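Local atomic coordinates of Co-type Nitrile Hydratase beta subunit (PDB entry 3QYH), a protein that is the beta subunit of a cobalt-type nitrile hydratase, which probably converts nitriles to amides by adding water. Residues D135-L140 against G159-D164. Numbering follows the deposited sequence.
Sequences DKVRVL and GTVVID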
loop_
_atom_site.group_PDB
_atom_site.type_symbol
_atom_site.label_atom_id
_atom_site.label_comp_id
_atom_site.label_asym_id
_atom_site.label_seq_id
_atom_site.Cartn_x
_atom_site.Cartn_y
_atom_site.Cartn_z
ATOM N N ASP B 135 12.874 16.944 -16.028
ATOM C CA ASP B 135 12.627 18.277 -15.469
ATOM C C ASP B 135 12.957 18.318 -13.974
ATOM O O ASP B 135 12.677 17.362 -13.240
ATOM C CB ASP B 135 11.169 18.677 -15.660
ATOM C CG ASP B 135 10.908 19.298 -17.005
ATOM O OD1 ASP B 135 11.884 19.583 -17.717
ATOM O OD2 ASP B 135 9.728 19.503 -17.353
ATOM N N LYS B 136 13.559 19.409 -13.522
ATOM C CA LYS B 136 13.756 19.620 -12.088
ATOM C C LYS B 136 12.507 20.301 -11.576
ATOM O O LYS B 136 12.037 21.261 -12.167
ATOM C CB LYS B 136 14.976 20.506 -11.807
ATOM C CG LYS B 136 16.292 19.974 -12.372
ATOM C CD LYS B 136 16.715 18.655 -11.723
ATOM C CE LYS B 136 17.123 18.838 -10.278
ATOM N NZ LYS B 136 18.349 19.683 -10.137
ATOM N N VAL B 137 11.951 19.785 -10.487
ATOM C CA VAL B 137 10.742 20.357 -9.921
ATOM C C VAL B 137 10.901 20.568 -8.423
ATOM O O VAL B 137 11.698 19.898 -7.777
ATOM C CB VAL B 137 9.500 19.458 -10.165
ATOM C CG1 VAL B 137 9.128 19.410 -11.668
ATOM C CG2 VAL B 137 9.738 18.061 -9.624
ATOM N N ARG B 138 10.152 21.523 -7.877
ATOM C CA ARG B 138 10.098 21.697 -6.434
ATOM C C ARG B 138 8.682 21.409 -5.951
ATOM O O ARG B 138 7.707 21.815 -6.576
ATOM C CB ARG B 138 10.530 23.115 -6.025
ATOM C CG ARG B 138 10.749 23.281 -4.517
ATOM C CD ARG B 138 11.016 24.739 -4.126
ATOM N NE ARG B 138 12.205 25.278 -4.782
ATOM C CZ ARG B 138 13.438 25.175 -4.303
ATOM N NH1 ARG B 138 13.658 24.539 -3.159
ATOM N NH2 ARG B 138 14.454 25.701 -4.973
ATOM N N VAL B 139 8.576 20.693 -4.843
ATOM C CA VAL B 139 7.279 20.389 -4.251
ATOM C C VAL B 139 6.779 21.628 -3.526
ATOM O O VAL B 139 7.508 22.213 -2.719
ATOM C CB VAL B 139 7.373 19.225 -3.248
ATOM C CG1 VAL B 139 5.997 18.934 -2.625
ATOM C CG2 VAL B 139 7.946 17.982 -3.959
ATOM N N LEU B 140 5.553 22.034 -3.814
ATOM C CA LEU B 140 4.990 23.225 -3.199
ATOM C C LEU B 140 4.843 23.051 -1.688
ATOM O O LEU B 140 4.514 21.972 -1.194
ATOM C CB LEU B 140 3.640 23.585 -3.824
ATOM C CG LEU B 140 3.673 23.948 -5.314
ATOM C CD1 LEU B 140 2.274 24.210 -5.836
ATOM C CD2 LEU B 140 4.559 25.163 -5.544
ATOM N N GLY B 159 13.374 17.927 -6.718
ATOM C CA GLY B 159 13.691 16.609 -7.249
ATOM C C GLY B 159 13.612 16.572 -8.768
ATOM O O GLY B 159 13.316 17.582 -9.413
ATOM N N THR B 160 13.853 15.392 -9.337
ATOM C CA THR B 160 13.850 15.211 -10.792
ATOM C C THR B 160 12.694 14.293 -11.219
ATOM O O THR B 160 12.550 13.186 -10.698
ATOM C CB THR B 160 15.184 14.596 -11.254
ATOM O OG1 THR B 160 16.283 15.357 -10.720
ATOM C CG2 THR B 160 15.272 14.520 -12.806
ATOM N N VAL B 161 11.859 14.760 -12.138
ATOM C CA VAL B 161 10.812 13.909 -12.694
ATOM C C VAL B 161 11.491 12.742 -13.413
ATOM O O VAL B 161 12.323 12.947 -14.296
ATOM C CB VAL B 161 9.910 14.683 -13.666
ATOM C CG1 VAL B 161 8.858 13.741 -14.305
ATOM C CG2 VAL B 161 9.222 15.855 -12.949
ATOM N N VAL B 162 11.176 11.514 -13.014
ATOM C CA VAL B 162 11.785 10.347 -13.660
ATOM C C VAL B 162 10.761 9.462 -14.398
ATOM O O VAL B 162 11.138 8.678 -15.272
ATOM C CB VAL B 162 12.614 9.483 -12.684
ATOM C CG1 VAL B 162 13.883 10.218 -12.251
ATOM C CG2 VAL B 162 11.782 9.063 -11.449
ATOM N N ILE B 163 9.482 9.594 -14.055
ATOM C CA ILE B 163 8.416 8.901 -14.782
ATOM C C ILE B 163 7.171 9.761 -14.833
ATOM O O ILE B 163 6.767 10.337 -13.815
ATOM C CB ILE B 163 7.982 7.574 -14.094
ATOM C CG1 ILE B 163 9.170 6.669 -13.810
ATOM C CG2 ILE B 163 6.905 6.856 -14.931
ATOM C CD1 ILE B 163 8.818 5.429 -12.991
ATOM N N ASP B 164 6.538 9.831 -15.999
ATOM C CA ASP B 164 5.192 10.393 -16.082
ATOM C C ASP B 164 4.243 9.202 -16.230
ATOM O O ASP B 164 4.281 8.510 -17.237
ATOM C CB ASP B 164 5.081 11.339 -17.288
ATOM C CG ASP B 164 3.681 11.856 -17.515
ATOM O OD1 ASP B 164 2.728 11.416 -16.824
ATOM O OD2 ASP B 164 3.534 12.728 -18.399
#
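V137 meets V161 on one face of an antiparallel sheet and K136 meets T160 on the other, where strands 136-139 and 158-168 pair in the SH3-like barrel of the C-terminal half. V161 points its side chain toward the neighbouring strand, and the two valines cross at about a right angle. V161 CG2 comes end-on to the flank of V137 and lies against both its methyls, 3.8 Å from V137 CG1 and 4.0 Å from V137 CG2. V137 CG1 and V161 CG2 each stand beside their own backbone N, anti to the carbonyl carbon. V137 CG2, between N and the carbonyl carbon, also lies 3.6 Å from G159 O; G159, the hydrogen-bonded partner of V137, has no side chain to intervene. F131 packs against V137 and Y186 of strand 183-191 against V161, consistent with the burial of both valines.

On the opposite face, K136 and T160 form the non-hydrogen-bonded pair, their CA atoms 4.6 Å apart. The lysine is bent at chi2, chi3 and chi4, all near -65°, and the curled chain runs with CD 3.5 Å from T160 OG1, CE nearly as close. The hydroxyl therefore meets the methylene chain of K136, and no hydrogen bond joins the two side chains. A219 touches this exposed lysine as well.

Three backbone hydrogen bonds fix the register: V137 N to G159 O and G159 N to V137 O, 2.8 Å each, and V161 N, which donates to D135 O at 2.9 Å. Beyond them the strands diverge, their short axes running at 116°, well short of antiparallel, and R138 to L140 make no contact with 162-164. Strand 158-168 then carries a classic beta bulge, V162 and I163 both facing T187. The carboxylate of D135 turns away, its OD2 bonded to A132 N. G159 O, besides accepting from V137 N with an N-H...O angle of 172°, receives a CA-H...O contact from K136 CA at 3.4 Å.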